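Local coordinates for YjeF-related protein (Enterococcus faecalis, PDB 2R3B) that probably repairs hydrated NAD(P)H by dehydrating the S-form of NAD(P)HX, converting ADP to AMP in the reaction, as a homotetramer of ribokinase-like subunits, at residues Glu65-Asn69 / Ser70-Leu74; Met174-Gln177 / Arg178-His181; Ser282-Leu285 / Pro286-Lys290. One frame throughout, in Å; residues are numbered along the deposited sequence. Where two conformers were deposited one is given.

Contact 1: Glu65-Asn69 / Ser70-Leu74; sequences EACIN and SGAGL
Cys67 O draws in the chain at the C-terminal end of helix 57-70. Its firm partner is the hydroxyl of Ser70, with OG 2.7 Å from Cys67 O; the backbone N of Ser70, Gly71 and Ala72 add weak bonds to the same oxygen. At chi1 79° the OG of Ser70 lies between its own N and carbonyl carbon, turned back along the helix. Two sounder backbone bonds run beside this cluster, from Ser70 N to Ala66 O at 2.9 Å and from Gly71 N to Ile68 O at 3.1 Å, the latter donor standing 56° out of the carbonyl plane. A water donates both to Ile68 O and to Ala72 O, bridging helix and loop. One turn back, Asn69 ND2 and Asn69 N grip Glu65 O from opposite faces of its plane.

The apolar share is small: Cys67 SG meets Ala72 CB at 3.5 Å, and both side chains rest on Val47 of strand 46-50. Gly71 has phi 109°, where a side chain would press on the preceding carbonyl oxygen. Gly71 N to Ile68 O, the weak Ala72 N to Cys67 O and this positive phi make a Schellman motif, turning the chain toward strand 74-78.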
loop_
_atom_site.group_PDB
_atom_site.type_symbol
_atom_site.label_atom_id
_atom_site.label_comp_id
_atom_site.label_asym_id
_atom_site.label_seq_id
_atom_site.Cartn_x
_atom_site.Cartn_y
_atom_site.Cartn_z
ATOM N N GLU B 65 -7.313 -10.653 4.008
ATOM C CA GLU B 65 -6.837 -10.774 2.628
ATOM C C GLU B 65 -7.099 -12.207 2.094
ATOM O O GLU B 65 -7.486 -12.399 0.941
ATOM C CB GLU B 65 -5.342 -10.407 2.551
ATOM C CG GLU B 65 -4.812 -10.367 1.112
ATOM C CD GLU B 65 -3.554 -9.526 0.919
ATOM O OE1 GLU B 65 -2.815 -9.340 1.922
ATOM O OE2 GLU B 65 -3.324 -9.068 -0.249
ATOM N N ALA B 66 -6.865 -13.205 2.944
ATOM C CA ALA B 66 -7.090 -14.621 2.592
ATOM C C ALA B 66 -8.571 -14.851 2.290
ATOM O O ALA B 66 -8.940 -15.488 1.293
ATOM C CB ALA B 66 -6.632 -15.540 3.771
ATOM N N CYS B 67 -9.430 -14.327 3.146
ATOM C CA CYS B 67 -10.880 -14.529 2.982
ATOM C C CYS B 67 -11.435 -13.915 1.688
ATOM O O CYS B 67 -12.128 -14.585 0.909
ATOM C CB CYS B 67 -11.602 -13.980 4.216
ATOM S SG CYS B 67 -13.362 -14.336 4.294
ATOM N N ILE B 68 -11.077 -12.660 1.432
ATOM C CA ILE B 68 -11.487 -11.971 0.211
ATOM C C ILE B 68 -10.976 -12.705 -1.001
ATOM O O ILE B 68 -11.743 -13.031 -1.911
ATOM C CB ILE B 68 -10.949 -10.542 0.192
ATOM C CG1 ILE B 68 -11.625 -9.744 1.319
ATOM C CG2 ILE B 68 -11.188 -9.877 -1.178
ATOM C CD1 ILE B 68 -10.914 -8.470 1.589
ATOM N N ASN B 69 -9.680 -13.004 -1.012
ATOM C CA ASN B 69 -9.091 -13.680 -2.162
ATOM C C ASN B 69 -9.586 -15.128 -2.386
ATOM O O ASN B 69 -9.471 -15.653 -3.483
ATOM C CB ASN B 69 -7.573 -13.686 -2.030
ATOM C CG ASN B 69 -6.942 -12.460 -2.584
ATOM O OD1 ASN B 69 -6.824 -12.343 -3.812
ATOM N ND2 ASN B 69 -6.514 -11.537 -1.709
ATOM N N SER B 70 -10.122 -15.765 -1.347
ATOM C CA SER B 70 -10.664 -17.117 -1.445
ATOM C C SER B 70 -12.046 -17.140 -2.133
ATOM O O SER B 70 -12.514 -18.210 -2.551
ATOM C CB SER B 70 -10.795 -17.754 -0.060
ATOM O OG SER B 70 -11.945 -17.256 0.576
ATOM N N GLY B 71 -12.671 -15.984 -2.252
ATOM C CA GLY B 71 -13.967 -15.871 -2.901
ATOM C C GLY B 71 -15.171 -15.588 -2.022
ATOM O O GLY B 71 -16.294 -15.597 -2.515
ATOM N N ALA B 72 -14.988 -15.350 -0.731
ATOM C CA ALA B 72 -16.119 -14.976 0.108
ATOM C C ALA B 72 -16.896 -13.821 -0.492
ATOM O O ALA B 72 -16.322 -12.834 -1.009
ATOM C CB ALA B 72 -15.640 -14.638 1.596
ATOM N N GLY B 73 -18.223 -13.921 -0.420
ATOM C CA GLY B 73 -19.078 -12.929 -1.077
ATOM C C GLY B 73 -18.947 -11.564 -0.444
ATOM O O GLY B 73 -18.775 -10.552 -1.129
ATOM N N LEU B 74 -19.027 -11.558 0.894
ATOM C CA LEU B 74 -18.956 -10.335 1.677
ATOM C C LEU B 74 -18.158 -10.594 2.931
ATOM O O LEU B 74 -18.350 -11.625 3.554
ATOM C CB LEU B 74 -20.354 -9.860 2.052
ATOM C CG LEU B 74 -21.169 -9.189 0.939
ATOM C CD1 LEU B 74 -22.559 -8.863 1.477
ATOM C CD2 LEU B 74 -20.492 -7.915 0.394
HETATM O O HOH W 1 -14.296 -12.513 -2.656
#

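Contact 2: Met174-Gln177 / Arg178-His181; sequences MEWQ and RLSH. With EDO (1,2-ethanediol), chain N.
Trp176 O is gripped twice by Ser180, one helical turn further on. The backbone bond, Ser180 N to Trp176 O, is 2.7 Å long and fairly straight. The hydroxyl adds a second at 2.6 Å from OG to Trp176 O, and its oxygen stands 43° out of the carbonyl plane. A chi1 of 69° folds OG back beside the backbone to make this bond, and OG also accepts from Leu182 N just beyond the helix.

The same serine closes over the indole. Its CB lies 3.5 Å from the centroid of the Trp176 six-membered ring and only 4° off the ring normal, a CH-pi contact over the middle of one face. Leu179 comes from another direction: its CD2 approaches in the ring plane, 3.8 Å from Trp176 CZ3. With CG anti to the backbone N, the indole reaches along the helix toward both residues, while its NE1 is bonded to Asn192.

On another side, Glu175 and Arg178 come near without pairing, Glu175 OE2 and Arg178 NH1 being 5.7 Å apart. The glutamate instead holds His172 N through OE1. The arginine chain bends at chi3, carrying the guanidinium under Met174 O, which stands over one face, offset toward the rim. Ethanediol, probably from the crystallisation liquor, donates from O2 to Arg178 O at 2.6 Å.

His181 leaves the helix with positive phi, its N weakly bonded to Gln177 O. These i to i+3 and i to i+4 contacts belong to the short helix 173-180, which packs against helices 149-156 and 189-199 and begins next to His172, a predicted NAD(P)HX-binding residue.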
loop_
_atom_site.group_PDB
_atom_site.type_symbol
_atom_site.label_atom_id
_atom_site.label_comp_id
_atom_site.label_asym_id
_atom_site.label_seq_id
_atom_site.Cartn_x
_atom_site.Cartn_y
_atom_site.Cartn_z
HETATM N N MSE B 174 0.286 -26.997 21.193
HETATM C CA MSE B 174 0.177 -26.524 22.573
HETATM C C MSE B 174 -1.227 -25.987 22.874
HETATM O O MSE B 174 -1.741 -26.153 23.980
HETATM C CB MSE B 174 1.266 -25.495 22.877
HETATM C CG MSE B 174 2.678 -26.092 22.888
HETATM SE SE MSE B 174 2.928 -27.536 24.209
HETATM C CE MSE B 174 2.969 -26.484 25.823
ATOM N N GLU B 175 -1.873 -25.380 21.883
ATOM C CA GLU B 175 -3.264 -24.965 22.046
ATOM C C GLU B 175 -4.125 -26.198 22.227
ATOM O O GLU B 175 -5.047 -26.196 23.055
ATOM C CB GLU B 175 -3.730 -24.100 20.852
ATOM C CG GLU B 175 -3.223 -22.662 20.897
ATOM C CD GLU B 175 -3.117 -21.959 19.527
ATOM O OE1 GLU B 175 -3.323 -22.591 18.467
ATOM O OE2 GLU B 175 -2.808 -20.741 19.519
ATOM N N TRP B 176 -3.834 -27.264 21.475
ATOM C CA TRP B 176 -4.594 -28.517 21.607
ATOM C C TRP B 176 -4.391 -29.185 22.981
ATOM O O TRP B 176 -5.325 -29.753 23.543
ATOM C CB TRP B 176 -4.168 -29.488 20.517
ATOM C CG TRP B 176 -4.896 -30.782 20.457
ATOM C CD1 TRP B 176 -4.311 -31.999 20.314
ATOM C CD2 TRP B 176 -6.319 -31.028 20.505
ATOM N NE1 TRP B 176 -5.254 -32.965 20.231
ATOM C CE2 TRP B 176 -6.494 -32.415 20.367
ATOM C CE3 TRP B 176 -7.463 -30.214 20.626
ATOM C CZ2 TRP B 176 -7.733 -33.009 20.346
ATOM C CZ3 TRP B 176 -8.697 -30.808 20.644
ATOM C CH2 TRP B 176 -8.834 -32.201 20.510
ATOM N N GLN B 177 -3.170 -29.112 23.495
ATOM C CA GLN B 177 -2.881 -29.602 24.848
ATOM C C GLN B 177 -3.787 -28.919 25.837
ATOM O O GLN B 177 -4.377 -29.544 26.711
ATOM C CB GLN B 177 -1.424 -29.337 25.203
ATOM C CG GLN B 177 -1.048 -29.748 26.609
ATOM C CD GLN B 177 0.437 -29.606 26.863
ATOM O OE1 GLN B 177 1.261 -30.238 26.200
ATOM N NE2 GLN B 177 0.786 -28.753 27.817
ATOM N N ARG B 178 -3.916 -27.615 25.661
ATOM C CA ARG B 178 -4.746 -26.804 26.535
ATOM C C ARG B 178 -6.219 -27.142 26.395
ATOM O O ARG B 178 -6.904 -27.281 27.383
ATOM C CB ARG B 178 -4.479 -25.311 26.283
ATOM C CG ARG B 178 -4.695 -24.471 27.503
ATOM C CD ARG B 178 -4.383 -23.003 27.274
ATOM N NE ARG B 178 -2.944 -22.727 27.265
ATOM C CZ ARG B 178 -2.217 -22.461 26.177
ATOM N NH1 ARG B 178 -2.773 -22.423 24.961
ATOM N NH2 ARG B 178 -0.913 -22.219 26.310
ATOM N N LEU B 179 -6.710 -27.295 25.166
ATOM C CA LEU B 179 -8.128 -27.596 24.939
ATOM C C LEU B 179 -8.507 -29.038 25.318
ATOM O O LEU B 179 -9.528 -29.268 25.965
ATOM C CB LEU B 179 -8.466 -27.335 23.476
ATOM C CG LEU B 179 -9.893 -27.541 22.966
ATOM C CD1 LEU B 179 -10.859 -26.607 23.707
ATOM C CD2 LEU B 179 -9.906 -27.298 21.474
ATOM N N SER B 180 -7.685 -29.997 24.892
ATOM C CA SER B 180 -7.982 -31.425 25.059
ATOM C C SER B 180 -7.426 -32.031 26.343
ATOM O O SER B 180 -7.808 -33.146 26.720
ATOM C CB SER B 180 -7.389 -32.210 23.897
ATOM O OG SER B 180 -5.983 -32.212 23.953
ATOM N N HIS B 181 -6.491 -31.319 26.965
ATOM C CA HIS B 181 -5.712 -31.807 28.108
ATOM C C HIS B 181 -4.792 -32.972 27.757
ATOM O O HIS B 181 -4.263 -33.623 28.652
ATOM C CB HIS B 181 -6.619 -32.146 29.290
ATOM C CG HIS B 181 -7.466 -30.994 29.719
ATOM N ND1 HIS B 181 -8.813 -30.913 29.433
ATOM C CD2 HIS B 181 -7.142 -29.836 30.336
ATOM C CE1 HIS B 181 -9.288 -29.771 29.893
ATOM N NE2 HIS B 181 -8.294 -29.097 30.443
HETATM C C1 EDO N . -7.076 -23.896 30.565
HETATM O O1 EDO N . -5.719 -23.761 30.151
HETATM C C2 EDO N . -7.617 -25.293 30.274
HETATM O O2 EDO N . -6.634 -26.153 29.685
#

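Contact 3: Ser282-Leu285 / Pro286-Lys290; sequences SQAL and PTYMK
Ala284 O and Leu285 O accept backbone bonds from Tyr288 N and Met289 N at 3.1 and 2.9 Å, both nearly straight, so regular helical bonding is back by Tyr288, after the break at Pro286 and Thr287. This is a proline kink within helix 278-292: the proline nitrogen has no hydrogen to give. A water fills in at the opened turn, donating to Gln283 O at 2.7 Å and accepting from Thr287 N at 3.2 Å, in place of the regular i to i+4 bond between them.

The ring of Tyr288 stands beside Ala284, with CD1 3.9 Å from Ala284 CB and Ala284 O near the plane of the ring at its edge. The phenol end is bonded to Asp268, fastening the tyrosine to helix 252-269. Met289, a selenomethionine here, has chi1 -66° and an extended chi2, which put SE 4.4 Å from Leu285 CB; the bend at chi3 then turns only the terminal CE. Leu285 and Met289 both pack on Leu261 of helix 252-269, and they reach Ile240 and Phe244 respectively on helix 233-247.

Gln283 bonds to Glu65 through NE2, and Pro286 lies against Asn69, both on helix 57-70. Pro286 and Thr287 also pack on Asp273 of the second subunit, while Lys290 NZ is bonded to Ala270 O of that subunit, making this part of the helix an element of the tetramer interface. Where the proline ring enters the helix the fit is tight, Leu285 CB lying 3.4 Å from Pro286 CD.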
loop_
_atom_site.group_PDB
_atom_site.type_symbol
_atom_site.label_atom_id
_atom_site.label_comp_id
_atom_site.label_asym_id
_atom_site.label_seq_id
_atom_site.Cartn_x
_atom_site.Cartn_y
_atom_site.Cartn_z
ATOM N N SER B 282 -2.257 -15.871 0.007
ATOM C CA SER B 282 -3.580 -15.269 -0.261
ATOM C C SER B 282 -3.712 -14.722 -1.692
ATOM O O SER B 282 -4.749 -14.902 -2.363
ATOM C CB SER B 282 -3.851 -14.167 0.779
ATOM O OG SER B 282 -3.891 -14.774 2.090
ATOM N N GLN B 283 -2.688 -14.010 -2.159
ATOM C CA GLN B 283 -2.752 -13.345 -3.466
ATOM C C GLN B 283 -2.810 -14.364 -4.605
ATOM O O GLN B 283 -3.335 -14.086 -5.657
ATOM C CB GLN B 283 -1.574 -12.378 -3.605
ATOM C CG GLN B 283 -1.759 -11.146 -2.711
ATOM C CD GLN B 283 -0.472 -10.422 -2.309
ATOM O OE1 GLN B 283 0.663 -10.794 -2.703
ATOM N NE2 GLN B 283 -0.641 -9.389 -1.458
ATOM N N ALA B 284 -2.309 -15.566 -4.351
ATOM C CA ALA B 284 -2.337 -16.676 -5.329
ATOM C C ALA B 284 -3.650 -17.433 -5.388
ATOM O O ALA B 284 -3.877 -18.224 -6.327
ATOM C CB ALA B 284 -1.217 -17.639 -5.058
ATOM N N LEU B 285 -4.555 -17.203 -4.428
ATOM C CA LEU B 285 -5.787 -17.986 -4.377
ATOM C C LEU B 285 -6.626 -17.954 -5.650
ATOM O O LEU B 285 -7.045 -19.022 -6.115
ATOM C CB LEU B 285 -6.640 -17.609 -3.185
ATOM C CG LEU B 285 -6.067 -18.109 -1.855
ATOM C CD1 LEU B 285 -6.749 -17.357 -0.702
ATOM C CD2 LEU B 285 -6.142 -19.676 -1.689
ATOM N N PRO B 286 -6.905 -16.767 -6.201
ATOM C CA PRO B 286 -7.775 -16.762 -7.390
ATOM C C PRO B 286 -7.275 -17.587 -8.588
ATOM O O PRO B 286 -8.077 -18.272 -9.229
ATOM C CB PRO B 286 -7.892 -15.279 -7.728
ATOM C CG PRO B 286 -7.649 -14.572 -6.378
ATOM C CD PRO B 286 -6.588 -15.404 -5.735
ATOM N N THR B 287 -5.975 -17.556 -8.864
ATOM C CA THR B 287 -5.412 -18.354 -9.976
ATOM C C THR B 287 -5.385 -19.840 -9.685
ATOM O O THR B 287 -5.739 -20.663 -10.532
ATOM C CB THR B 287 -4.058 -17.849 -10.421
ATOM O OG1 THR B 287 -3.165 -17.802 -9.305
ATOM C CG2 THR B 287 -4.196 -16.463 -10.980
ATOM N N TYR B 288 -5.028 -20.211 -8.459
ATOM C CA TYR B 288 -5.059 -21.620 -8.099
ATOM C C TYR B 288 -6.461 -22.209 -8.085
ATOM O O TYR B 288 -6.671 -23.323 -8.567
ATOM C CB TYR B 288 -4.411 -21.845 -6.725
ATOM C CG TYR B 288 -2.920 -22.040 -6.775
ATOM C CD1 TYR B 288 -2.077 -20.957 -6.963
ATOM C CD2 TYR B 288 -2.360 -23.317 -6.691
ATOM C CE1 TYR B 288 -0.692 -21.122 -7.003
ATOM C CE2 TYR B 288 -0.978 -23.496 -6.740
ATOM C CZ TYR B 288 -0.155 -22.386 -6.896
ATOM O OH TYR B 288 1.230 -22.514 -6.948
HETATM N N MSE B 289 -7.427 -21.477 -7.524
HETATM C CA MSE B 289 -8.779 -21.999 -7.442
HETATM C C MSE B 289 -9.406 -22.182 -8.822
HETATM O O MSE B 289 -10.141 -23.133 -9.034
HETATM C CB MSE B 289 -9.654 -21.126 -6.548
HETATM C CG MSE B 289 -9.191 -21.174 -5.097
HETATM SE SE MSE B 289 -10.213 -20.053 -3.923
HETATM C CE MSE B 289 -11.823 -20.973 -4.021
ATOM N N LYS B 290 -9.079 -21.295 -9.763
ATOM C CA LYS B 290 -9.573 -21.420 -11.120
ATOM C C LYS B 290 -9.114 -22.744 -11.752
ATOM O O LYS B 290 -9.867 -23.392 -12.467
ATOM C CB LYS B 290 -9.079 -20.230 -11.953
ATOM C CG LYS B 290 -9.695 -20.169 -13.360
ATOM C CD LYS B 290 -11.182 -19.833 -13.319
ATOM C CE LYS B 290 -11.787 -19.942 -14.707
ATOM N NZ LYS B 290 -13.180 -19.470 -14.638
HETATM O O HOH W 2 -3.905 -15.253 -8.076
#

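From the N terminus the three contacts come in series, each a local contact within one continuous stretch, closing no long loop, and none crosses or encloses another. Contact 1 ends helix 57-70 and leads into strand 74-78 of the central sheet. Contact 2 takes in nearly all of helix 173-180 and the residue that ends it, on the opposite side of the chain's centre, its centre about 29 Å from that of contact 1. Contact 3, at the kink of helix 278-292, returns to the side of contact 1, with centres about 10 Å apart. These two touch where Ala66 packs on Ser282. Together they join helices 57-70 and 278-292, and both meet the second subunit.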